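Local coordinates for hypothetical protein (Catenulispora acidiphila, PDB 4H3U) that is of unknown function but adopts a ketosteroid isomerase-like, SnoaL-related fold and may take part in trimethylamine metabolism, at residues G73-T78 with E83-T88; T32-A37 with D134-S139; T26-V31 with D97-E102; T55-D58 with A63-T66; G107-K110 with P115-V118. All coordinates share one frame; numbering follows the deposited sequence.

Contact 1 of 5, residues G73-T78 with E83-T88. With CD (cadmium ion), chain E.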
# COMPACT_ATOMS: atom_id res chain seq x y z
N GLY A 73 18.82 -2.66 10.91
CA GLY A 73 19.13 -1.24 10.92
C GLY A 73 17.96 -0.36 10.60
O GLY A 73 17.90 0.78 11.11
N TRP A 74 17.00 -0.81 9.79
CA TRP A 74 15.79 -0.05 9.49
C TRP A 74 14.87 0.03 10.71
O TRP A 74 14.31 1.09 10.97
CB TRP A 74 15.09 -0.65 8.26
CG TRP A 74 13.77 -0.02 7.90
CD1 TRP A 74 12.57 -0.64 7.83
CD2 TRP A 74 13.53 1.35 7.52
NE1 TRP A 74 11.60 0.24 7.44
CE2 TRP A 74 12.16 1.48 7.29
CE3 TRP A 74 14.34 2.50 7.43
CZ2 TRP A 74 11.58 2.68 6.87
CZ3 TRP A 74 13.77 3.68 7.03
CH2 TRP A 74 12.41 3.78 6.78
N LYS A 75 14.75 -1.04 11.48
CA LYS A 75 14.02 -0.96 12.74
C LYS A 75 14.73 0.02 13.67
O LYS A 75 14.06 0.86 14.31
CB LYS A 75 13.89 -2.35 13.34
CG LYS A 75 13.40 -2.39 14.82
CD LYS A 75 12.08 -1.75 15.09
CE LYS A 75 11.67 -2.04 16.56
NZ LYS A 75 10.56 -1.18 17.00
N ALA A 76 16.06 -0.04 13.78
CA ALA A 76 16.78 0.89 14.62
C ALA A 76 16.57 2.35 14.18
O ALA A 76 16.35 3.23 15.02
CB ALA A 76 18.26 0.55 14.67
N ARG A 77 16.64 2.62 12.89
CA ARG A 77 16.47 3.96 12.35
C ARG A 77 15.07 4.48 12.58
O ARG A 77 14.86 5.66 12.89
CB ARG A 77 16.82 3.97 10.87
CG ARG A 77 18.30 3.79 10.54
CD ARG A 77 18.55 3.28 9.09
NE ARG A 77 17.95 4.13 8.06
CZ ARG A 77 17.77 3.75 6.79
NH1 ARG A 77 18.06 2.50 6.40
NH2 ARG A 77 17.24 4.62 5.91
N THR A 78 14.09 3.61 12.39
CA THR A 78 12.71 3.99 12.62
C THR A 78 12.52 4.36 14.10
O THR A 78 11.91 5.39 14.39
CB THR A 78 11.77 2.86 12.17
OG1 THR A 78 11.89 2.62 10.76
CG2 THR A 78 10.36 3.21 12.43
N GLU A 83 8.91 7.49 18.34
CA GLU A 83 8.68 6.88 19.61
C GLU A 83 7.45 5.94 19.56
O GLU A 83 6.50 6.18 18.81
CB GLU A 83 8.36 7.98 20.66
CG GLU A 83 8.39 7.51 22.11
CD GLU A 83 9.82 7.35 22.68
OE1 GLU A 83 9.99 7.22 23.90
OE2 GLU A 83 10.80 7.28 21.89
N ASN A 84 7.47 4.90 20.37
CA ASN A 84 6.33 4.01 20.56
C ASN A 84 5.84 3.34 19.25
O ASN A 84 4.64 3.17 19.07
CB ASN A 84 5.16 4.73 21.27
CG ASN A 84 4.10 3.78 21.75
OD1 ASN A 84 4.41 2.74 22.34
ND2 ASN A 84 2.86 4.11 21.47
N VAL A 85 6.75 3.00 18.35
CA VAL A 85 6.34 2.32 17.14
C VAL A 85 5.58 1.04 17.52
O VAL A 85 6.05 0.26 18.37
CB VAL A 85 7.54 1.93 16.27
CG1 VAL A 85 7.15 0.94 15.18
CG2 VAL A 85 8.17 3.15 15.67
N HIS A 86 4.41 0.87 16.95
CA HIS A 86 3.63 -0.32 17.21
C HIS A 86 2.84 -0.68 15.97
O HIS A 86 2.31 0.19 15.28
CB HIS A 86 2.77 -0.20 18.48
CG HIS A 86 1.76 0.89 18.47
ND1 HIS A 86 2.08 2.23 18.55
CD2 HIS A 86 0.40 0.84 18.51
CE1 HIS A 86 0.96 2.95 18.55
NE2 HIS A 86 -0.07 2.12 18.55
N VAL A 87 2.79 -1.98 15.71
CA VAL A 87 2.12 -2.53 14.55
C VAL A 87 1.17 -3.62 15.01
O VAL A 87 1.59 -4.53 15.69
CB VAL A 87 3.13 -3.13 13.55
CG1 VAL A 87 2.42 -3.86 12.44
CG2 VAL A 87 4.03 -2.03 12.99
N THR A 88 -0.13 -3.44 14.71
CA THR A 88 -1.14 -4.41 15.11
C THR A 88 -1.71 -5.03 13.84
O THR A 88 -1.86 -4.38 12.82
CB THR A 88 -2.26 -3.75 15.93
OG1 THR A 88 -2.89 -2.75 15.17
CG2 THR A 88 -1.70 -3.11 17.16
CD CD E . -2.30 2.53 18.75
O HOH W 1 8.64 -0.08 19.31
O HOH W 2 -2.62 1.94 16.53
O HOH W 3 -2.77 0.39 19.14
O HOH W 4 -2.04 3.04 20.97

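Contact 2 of 5, residues T32-A37 with D134-S139. With CD (cadmium ion), chain D.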
# COMPACT_ATOMS: atom_id res chain seq x y z
N THR A 32 2.64 -12.78 12.96
CA THR A 32 2.68 -12.45 14.38
C THR A 32 4.11 -12.07 14.79
O THR A 32 4.30 -11.11 15.54
CB THR A 32 2.13 -13.63 15.19
OG1 THR A 32 0.82 -13.90 14.71
CG2 THR A 32 2.13 -13.36 16.66
N ALA A 33 5.11 -12.80 14.29
CA ALA A 33 6.50 -12.54 14.61
C ALA A 33 6.95 -11.18 14.07
O ALA A 33 7.66 -10.43 14.73
CB ALA A 33 7.42 -13.63 14.11
N TRP A 34 6.53 -10.87 12.85
CA TRP A 34 6.86 -9.59 12.21
C TRP A 34 6.28 -8.41 13.02
O TRP A 34 6.97 -7.43 13.28
CB TRP A 34 6.36 -9.65 10.77
CG TRP A 34 6.38 -8.36 10.00
CD1 TRP A 34 7.37 -7.89 9.17
CD2 TRP A 34 5.30 -7.41 9.89
NE1 TRP A 34 6.99 -6.70 8.60
CE2 TRP A 34 5.71 -6.41 8.99
CE3 TRP A 34 4.01 -7.34 10.40
CZ2 TRP A 34 4.89 -5.37 8.62
CZ3 TRP A 34 3.19 -6.31 10.03
CH2 TRP A 34 3.63 -5.33 9.15
N ALA A 35 5.01 -8.55 13.41
CA ALA A 35 4.38 -7.49 14.21
C ALA A 35 5.04 -7.32 15.57
O ALA A 35 5.25 -6.18 16.03
CB ALA A 35 2.90 -7.72 14.37
N ALA A 36 5.41 -8.44 16.20
CA ALA A 36 6.05 -8.39 17.50
C ALA A 36 7.45 -7.75 17.37
O ALA A 36 7.89 -7.01 18.26
CB ALA A 36 6.15 -9.77 18.12
N ALA A 37 8.14 -8.02 16.28
CA ALA A 37 9.46 -7.44 16.04
C ALA A 37 9.35 -5.93 15.85
O ALA A 37 10.08 -5.14 16.44
CB ALA A 37 10.11 -8.11 14.84
N ASP A 134 9.84 -8.08 1.75
CA ASP A 134 8.81 -7.34 2.46
C ASP A 134 8.64 -6.00 1.71
O ASP A 134 9.64 -5.31 1.46
CB ASP A 134 9.25 -7.08 3.91
CG ASP A 134 8.25 -6.31 4.76
OD1 ASP A 134 7.81 -5.23 4.25
OD2 ASP A 134 8.02 -6.69 5.90
N GLN A 135 7.42 -5.65 1.37
CA GLN A 135 7.05 -4.31 0.89
C GLN A 135 5.99 -3.76 1.83
O GLN A 135 4.96 -4.38 2.04
CB GLN A 135 6.45 -4.40 -0.48
CG GLN A 135 7.37 -4.92 -1.55
CD GLN A 135 6.63 -5.01 -2.85
OE1 GLN A 135 6.20 -3.97 -3.39
NE2 GLN A 135 6.37 -6.21 -3.31
N ASP A 136 6.21 -2.52 2.32
CA ASP A 136 5.26 -1.81 3.16
C ASP A 136 4.69 -0.61 2.40
O ASP A 136 5.45 0.16 1.81
CB ASP A 136 5.87 -1.27 4.46
CG ASP A 136 6.43 -2.32 5.39
OD1 ASP A 136 6.09 -3.52 5.25
OD2 ASP A 136 7.16 -1.91 6.33
N TYR A 137 3.37 -0.47 2.43
CA TYR A 137 2.62 0.66 1.84
C TYR A 137 1.70 1.26 2.89
O TYR A 137 1.00 0.56 3.59
CB TYR A 137 1.74 0.17 0.68
CG TYR A 137 2.40 -0.45 -0.49
CD1 TYR A 137 2.60 0.31 -1.67
CD2 TYR A 137 2.84 -1.78 -0.50
CE1 TYR A 137 3.14 -0.28 -2.80
CE2 TYR A 137 3.40 -2.34 -1.62
CZ TYR A 137 3.59 -1.56 -2.78
OH TYR A 137 4.15 -2.10 -3.92
N TYR A 138 1.67 2.62 2.95
CA TYR A 138 0.80 3.34 3.87
C TYR A 138 0.75 4.78 3.43
O TYR A 138 1.60 5.24 2.64
CB TYR A 138 1.18 3.19 5.35
CG TYR A 138 2.60 3.55 5.71
CD1 TYR A 138 2.97 4.82 6.14
CD2 TYR A 138 3.62 2.61 5.53
CE1 TYR A 138 4.30 5.10 6.43
CE2 TYR A 138 4.94 2.88 5.83
CZ TYR A 138 5.28 4.15 6.27
OH TYR A 138 6.59 4.44 6.59
N SER A 139 -0.21 5.54 3.94
CA SER A 139 -0.35 6.94 3.55
C SER A 139 0.55 7.86 4.31
O SER A 139 0.26 8.21 5.46
CB SER A 139 -1.80 7.37 3.69
OG SER A 139 -1.93 8.77 3.45
CD CD D . 1.27 5.35 0.24

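Contact 3 of 5, residues T26-V31 with D97-E102. With CD (cadmium ion), chain F.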
# COMPACT_ATOMS: atom_id res chain seq x y z
N THR A 26 -7.10 -17.50 10.20
CA THR A 26 -5.88 -17.84 10.95
C THR A 26 -4.66 -17.04 10.47
O THR A 26 -4.27 -17.11 9.30
CB THR A 26 -5.54 -19.34 10.87
OG1 THR A 26 -6.66 -20.13 11.29
CG2 THR A 26 -4.35 -19.68 11.78
N THR A 27 -4.04 -16.33 11.40
CA THR A 27 -2.87 -15.53 11.08
C THR A 27 -1.59 -16.35 11.09
O THR A 27 -1.30 -17.02 12.08
CB THR A 27 -2.71 -14.41 12.12
OG1 THR A 27 -3.88 -13.60 12.12
CG2 THR A 27 -1.51 -13.53 11.81
N PRO A 28 -0.80 -16.32 9.99
CA PRO A 28 0.46 -17.07 9.96
C PRO A 28 1.38 -16.64 11.11
O PRO A 28 1.47 -15.44 11.41
CB PRO A 28 1.04 -16.70 8.59
CG PRO A 28 -0.18 -16.41 7.77
CD PRO A 28 -1.15 -15.73 8.69
N GLU A 29 2.15 -17.57 11.66
CA GLU A 29 3.06 -17.22 12.73
C GLU A 29 4.08 -16.14 12.28
O GLU A 29 4.48 -15.34 13.11
CB GLU A 29 3.72 -18.50 13.27
CG GLU A 29 2.66 -19.43 13.92
CD GLU A 29 1.97 -18.84 15.17
OE1 GLU A 29 2.64 -18.27 16.07
OE2 GLU A 29 0.73 -19.00 15.29
N ILE A 30 4.52 -16.19 11.02
CA ILE A 30 5.48 -15.22 10.54
C ILE A 30 4.93 -13.79 10.64
O ILE A 30 5.68 -12.84 10.90
CB ILE A 30 5.97 -15.54 9.10
CG1 ILE A 30 7.17 -14.69 8.71
CG2 ILE A 30 4.88 -15.36 8.06
CD1 ILE A 30 8.37 -14.81 9.61
N VAL A 31 3.61 -13.65 10.45
CA VAL A 31 2.96 -12.35 10.58
C VAL A 31 3.00 -11.88 12.04
O VAL A 31 3.31 -10.73 12.34
CB VAL A 31 1.57 -12.37 10.02
CG1 VAL A 31 0.84 -11.08 10.24
CG2 VAL A 31 1.63 -12.70 8.51
N ASP A 97 3.52 -18.95 -1.50
CA ASP A 97 4.65 -18.29 -0.86
C ASP A 97 4.41 -16.80 -0.60
O ASP A 97 5.32 -16.11 -0.21
CB ASP A 97 5.88 -18.41 -1.73
CG ASP A 97 6.39 -19.83 -1.84
OD1 ASP A 97 6.36 -20.59 -0.83
OD2 ASP A 97 6.85 -20.15 -2.94
N HIS A 98 3.19 -16.33 -0.80
CA HIS A 98 2.88 -14.92 -0.62
C HIS A 98 1.98 -14.73 0.56
O HIS A 98 1.08 -15.53 0.81
CB HIS A 98 2.18 -14.40 -1.87
CG HIS A 98 2.99 -14.58 -3.11
ND1 HIS A 98 3.85 -13.61 -3.56
CD2 HIS A 98 3.14 -15.63 -3.93
CE1 HIS A 98 4.48 -14.04 -4.63
NE2 HIS A 98 4.05 -15.27 -4.90
N VAL A 99 2.26 -13.75 1.38
CA VAL A 99 1.44 -13.40 2.53
C VAL A 99 1.10 -11.90 2.40
O VAL A 99 1.95 -11.06 2.14
CB VAL A 99 2.19 -13.67 3.85
CG1 VAL A 99 1.37 -13.24 5.04
CG2 VAL A 99 2.58 -15.14 3.98
N THR A 100 -0.18 -11.61 2.60
CA THR A 100 -0.66 -10.24 2.65
C THR A 100 -1.07 -9.91 4.06
O THR A 100 -1.81 -10.69 4.70
CB THR A 100 -1.83 -10.06 1.69
OG1 THR A 100 -1.43 -10.41 0.38
CG2 THR A 100 -2.38 -8.65 1.76
N ILE A 101 -0.62 -8.74 4.54
CA ILE A 101 -0.93 -8.28 5.86
C ILE A 101 -1.65 -6.95 5.80
O ILE A 101 -1.16 -6.02 5.17
CB ILE A 101 0.34 -8.09 6.70
CG1 ILE A 101 1.21 -9.34 6.74
CG2 ILE A 101 -0.00 -7.64 8.12
CD1 ILE A 101 2.60 -9.12 7.30
N GLU A 102 -2.81 -6.86 6.44
CA GLU A 102 -3.48 -5.60 6.69
C GLU A 102 -3.20 -5.29 8.18
O GLU A 102 -3.57 -6.06 9.08
CB GLU A 102 -4.97 -5.68 6.44
CG GLU A 102 -5.27 -5.91 4.99
CD GLU A 102 -6.74 -5.88 4.61
OE1 GLU A 102 -7.45 -4.94 5.03
OE2 GLU A 102 -7.16 -6.76 3.80
CD CD F . 4.59 -16.71 -6.50
O HOH W 5 6.65 -17.02 -5.45

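Contact 4 of 5, residues T55-D58 with A63-T66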
# COMPACT_ATOMS: atom_id res chain seq x y z
N THR A 55 14.99 -8.70 0.94
CA THR A 55 14.80 -7.27 0.73
C THR A 55 13.63 -6.71 1.53
O THR A 55 12.65 -7.41 1.82
CB THR A 55 14.58 -6.97 -0.77
OG1 THR A 55 13.42 -7.64 -1.23
CG2 THR A 55 15.79 -7.40 -1.58
N TYR A 56 13.76 -5.43 1.87
CA TYR A 56 12.74 -4.72 2.59
C TYR A 56 12.59 -3.36 1.90
O TYR A 56 13.57 -2.61 1.77
CB TYR A 56 13.16 -4.51 4.08
CG TYR A 56 12.02 -4.22 5.03
CD1 TYR A 56 11.66 -5.14 6.01
CD2 TYR A 56 11.26 -3.05 4.94
CE1 TYR A 56 10.58 -4.95 6.81
CE2 TYR A 56 10.15 -2.88 5.72
CZ TYR A 56 9.80 -3.85 6.66
OH TYR A 56 8.65 -3.74 7.42
N VAL A 57 11.39 -3.02 1.46
CA VAL A 57 11.10 -1.74 0.83
C VAL A 57 9.94 -1.08 1.56
O VAL A 57 8.87 -1.64 1.63
CB VAL A 57 10.74 -1.92 -0.67
CG1 VAL A 57 10.43 -0.55 -1.26
CG2 VAL A 57 11.88 -2.59 -1.41
N ASP A 58 10.16 0.16 2.01
CA ASP A 58 9.10 1.02 2.53
C ASP A 58 8.78 2.01 1.43
O ASP A 58 9.60 2.88 1.12
CB ASP A 58 9.52 1.70 3.83
CG ASP A 58 8.45 2.59 4.40
OD1 ASP A 58 7.79 3.32 3.62
OD2 ASP A 58 8.30 2.61 5.65
N ALA A 63 12.50 3.85 1.20
CA ALA A 63 13.70 3.26 1.74
C ALA A 63 13.80 1.81 1.27
O ALA A 63 12.83 1.08 1.31
CB ALA A 63 13.67 3.27 3.26
N THR A 64 15.02 1.40 0.92
CA THR A 64 15.35 0.06 0.45
C THR A 64 16.53 -0.57 1.20
O THR A 64 17.63 -0.00 1.23
CB THR A 64 15.65 0.14 -1.07
OG1 THR A 64 16.76 1.02 -1.31
CG2 THR A 64 14.49 0.70 -1.79
N MSE A 65 16.31 -1.75 1.78
CA MSE A 65 17.34 -2.43 2.57
C MSE A 65 17.46 -3.87 2.08
O MSE A 65 16.48 -4.47 1.66
CB MSE A 65 16.96 -2.48 4.06
CG MSE A 65 17.16 -1.19 4.83
SE MSE A 65 15.95 0.31 4.47
CE MSE A 65 14.25 -0.63 4.57
N THR A 66 18.69 -4.40 2.09
CA THR A 66 18.95 -5.79 1.70
C THR A 66 19.80 -6.45 2.77
O THR A 66 20.85 -5.90 3.14
CB THR A 66 19.66 -5.84 0.31
OG1 THR A 66 18.82 -5.18 -0.64
CG2 THR A 66 19.92 -7.24 -0.12

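Contact 5 of 5, residues G107-K110 with P115-V118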
# COMPACT_ATOMS: atom_id res chain seq x y z
N GLY A 107 2.66 5.41 16.00
CA GLY A 107 3.81 5.90 16.76
C GLY A 107 3.70 7.41 16.91
O GLY A 107 2.67 7.99 16.61
N HIS A 108 4.78 8.01 17.38
CA HIS A 108 4.81 9.46 17.55
C HIS A 108 6.19 9.95 17.09
O HIS A 108 7.20 9.74 17.77
CB HIS A 108 4.50 9.86 19.00
CG HIS A 108 4.31 11.34 19.20
ND1 HIS A 108 3.70 11.84 20.36
CD2 HIS A 108 4.59 12.39 18.41
CE1 HIS A 108 3.66 13.14 20.24
NE2 HIS A 108 4.21 13.51 19.09
N ILE A 109 6.24 10.59 15.92
CA ILE A 109 7.48 11.10 15.38
C ILE A 109 8.07 12.06 16.42
O ILE A 109 7.39 13.00 16.88
CB ILE A 109 7.22 11.83 14.05
CG1 ILE A 109 6.75 10.82 12.99
CG2 ILE A 109 8.47 12.55 13.56
CD1 ILE A 109 6.18 11.44 11.74
N LYS A 110 9.32 11.84 16.81
CA LYS A 110 9.90 12.62 17.90
C LYS A 110 9.97 14.09 17.49
O LYS A 110 10.49 14.44 16.40
CB LYS A 110 11.27 12.08 18.31
CG LYS A 110 11.24 10.63 18.74
CD LYS A 110 12.58 10.14 19.25
CE LYS A 110 12.56 8.63 19.42
NZ LYS A 110 13.85 8.09 19.90
N PRO A 115 0.81 12.22 17.83
CA PRO A 115 1.08 10.87 17.30
C PRO A 115 0.17 10.58 16.09
O PRO A 115 -0.69 11.39 15.71
CB PRO A 115 0.75 9.97 18.48
CG PRO A 115 -0.36 10.70 19.18
CD PRO A 115 0.00 12.15 19.07
N PHE A 116 0.39 9.40 15.51
CA PHE A 116 -0.38 8.95 14.35
C PHE A 116 -0.68 7.45 14.45
O PHE A 116 0.01 6.71 15.16
CB PHE A 116 0.42 9.20 13.04
CG PHE A 116 1.62 8.28 12.87
CD1 PHE A 116 1.50 7.07 12.21
CD2 PHE A 116 2.86 8.64 13.39
CE1 PHE A 116 2.61 6.22 12.11
CE2 PHE A 116 3.96 7.81 13.29
CZ PHE A 116 3.82 6.56 12.64
N ALA A 117 -1.68 7.03 13.69
CA ALA A 117 -1.98 5.59 13.46
C ALA A 117 -2.62 5.52 12.08
O ALA A 117 -3.61 6.22 11.83
CB ALA A 117 -2.84 4.98 14.53
N VAL A 118 -2.08 4.68 11.19
CA VAL A 118 -2.61 4.55 9.84
C VAL A 118 -2.71 3.09 9.45
O VAL A 118 -1.91 2.25 9.88
CB VAL A 118 -1.72 5.28 8.81
CG1 VAL A 118 -1.72 6.80 9.03
CG2 VAL A 118 -0.27 4.76 8.78

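Contact 1 of 5, residues G73-T78 with E83-T88
Thr-78 and Val-85 meet methyl to methyl where helix 68-81 gives way to strand 82-95, a helix-on-sheet junction of the ketosteroid isomerase-like fold. The two side chains cross at about a right angle, CG2 of Thr-78 lying 3.9 Å from CG2 of Val-85. Threonine suits this buried place because its two branches do different work: with OG1 beside its own backbone nitrogen (chi1 -63°), the hydroxyl turns back to the helix and the methyl is left for the strand. OG1 of Thr-78 donates to O of Trp-74 at 2.9 Å and sits over the centre of one face of the Trp-74 ring. The same carbonyl oxygen accepts from N of Thr-78 on the opposite face of its plane, so the buried hydroxyl costs no backbone bond. Lys-75 brings only its end near the strand, NZ 4.4 Å from CB of Val-85, but its ammonium is held by Asp-79 and the carbonyls of Trp-38 and Gly-40. His-86 points away from the helix, and its NE2 binds a cadmium ion at 2.3 Å. The other ring nitrogen, ND1 of His-86, donates almost straight (168°) and in the ring plane to O of Asn-84, 2.8 Å away.

Contact 2 of 5, residues T32-A37 with D134-S139
At the heart of the helix-on-sheet core, Trp-34 of helix 29-39 reaches down to two acids of strand 130-138, Asp-134 and Asp-136. NE1 of Trp-34 donates to OD2 of Asp-134 at 2.9 Å, but the bond is weak and bent, 123° at the hydrogen. The oxygen approaches the indole obliquely. Asp-136 comes to the benzo edge of the same ring, its OD1 near the ring plane and 4.0 Å from CZ2 of Trp-34, with its carboxylate turned steeply, 76°, against the indole. With CG anti to the backbone nitrogen (chi1 170°), the indole extends from the helix far enough to reach the strand. The two acids belong to a buried polar cluster between helix and sheet, the region that forms the ligand cavity in relatives of this ketosteroid isomerase-like fold. OD1 of Asp-134 and OD1 of Asp-136 lie 2.6 Å apart. OD2 of Asp-136 is hydrogen-bonded to OH of Tyr-56, and OD1 to OG1 of Thr-122. A phenylalanine in place of Trp-34 would probably leave OD2 of Asp-134 without its indole donor and open a gap beside Asp-136. Farther along the strand, O of Tyr-138 binds a cadmium ion at 2.4 Å, which Tyr-138 O of the second subunit also binds. OH of Tyr-137, pointing off the other face, donates to OE1 of Gln-135 at 2.8 Å.

Contact 3 of 5, residues T26-V31 with D97-E102
His-98, next to the Val-99 that packs against Val-31, holds a cadmium ion through NE2 at 2.2 Å, and water 5 is another of the metal's ligands. Its ring stacks on Tyr-93 of the second subunit. On the other face of strand 98-109 the contact itself is wholly apolar. CG2 of Val-31 comes 3.5 Å from CG1 of Val-99, a close methyl pair whose side chains cross obliquely. Ile-101 instead meets Val-31 tip to tip: its CG1 is 3.8 Å from CG2 of Val-31, and its CD1 is 3.9 Å from CG1 of the same valine. The isoleucine can offer both atoms because its CG1 lies anti to the carbonyl carbon (chi1 -54°) and the chain then runs on extended toward the helix. Here the first turn of helix 29-39 rests on the central sheet of the ketosteroid isomerase-like fold; Ile-89 touches both Val-31 and Ile-101, while Leu-124 packs on Val-99 and Ile-101, and Trp-34 on Ile-101. Beta-branched residues suit the strand, since they keep its backbone extended while filling the space under the helix. Pro-28, at the N-cap position, brings its CG to 4.5 Å from CG1 of Val-99, and its O accepts a weak bond from N of Val-31. Thr-100 and Glu-102 turn to the second subunit: OG1 of Thr-100 hydrogen-bonds its counterpart there, and Glu-102 bonds Gln-135 of that subunit.

Contact 4 of 5, residues T55-D58 with A63-T66
The ring of Tyr-56 meets the tip of Met-65, a selenomethionine here, whose CE lies 3.9 Å from CD2 of the tyrosine at an oblique angle to the ring; Trp-74 meets the same ring with its plane at about 50°. The selenomethionine bends at both chi2 (72°) and chi3 (48°), which folds its methyl back to 3.5 Å from O of Tyr-56 and lays the two side chains side by side. A flexible, unbranched side chain suits this job of filling between rings. The scaffold is an antiparallel beta hairpin. N of Tyr-56 bonds O of Met-65 at 2.9 Å, and N of Met-65 returns to O of Tyr-56 at the same distance of 2.9 Å. Asp-58 and Ala-63 form the next such pair, N of Asp-58 to O of Ala-63 at 2.9 Å. Between them Val-57 faces Thr-64 as a non-hydrogen-bonded pair on the other face, where Thr-55 also lies beside Thr-66. The carboxylate of Asp-58 is fixed by Tyr-138 and by N of Ile-61 in the turn, and OH of Tyr-56 also by NE1 of Trp-38. Strand 63-66 is an outermost strand of the chain's sheet, strand 54-58 runs parallel to 130-138 on its other side, and helix 68-81 covers the Tyr-56 face.

Contact 5 of 5, residues G107-K110 with P115-V118
Backbone bonds join Gly-107 and Phe-116, the hydrogen-bonded pair at the end of the hairpin of strands 98-109 and 116-127. N of Phe-116 bonds O of Gly-107 at 2.9 Å, and N of Gly-107 returns to O of Phe-116 at 3.1 Å. Ring packing comes next. With CG of Phe-116 between the backbone nitrogen and carbonyl carbon, its ring swings over the glycine, which puts N of Gly-107 3.7 Å above one face, toward the rim. The backbone of Gly-107 is nearly fully extended (phi 168°, psi -169°), which glycine adopts easily and a residue with a side chain would not. Pro-115 lies on one face of the His-108 imidazole, its CD 4.1 Å from the ring centroid in a CH-pi contact, and NE2 of His-108 is tied to O of Ala-112 in the turn. Were His-108 an alanine, the proline would probably lose its flat partner and the carbonyl of Ala-112 that donor. The last kind is apolar: CG1 of Ile-109 touches CE2 of Phe-116 at 4.1 Å, the side chains crossing at about a right angle. Since the short strand segments run at 125°, well short of antiparallel, one bridge supplies the backbone bonding, and side-chain packing with the histidine's bond to the turn carries the rest.

Overall arrangement
Contacts 1, 2 and 3 are buried packings of helix on sheet; contacts 4 and 5 are hairpins within the same sheet, contact 4 only partly buried, contact 5 buried. Contacts 2 and 3 share helix 29-39, and contacts 3 and 5 share strand 98-109 at places about 24 Å apart between centres. Contact 2, closest to the chain's centre, is polar; contacts 1 and 3, flanking it, rest on methyl groups. Polar bonds link contact 2 to contact 4 through Tyr-56 and Asp-136, whereas Trp-74 of contact 1 packs on Met-65 of contact 4. Contacts 2 and 3 also reach the second subunit.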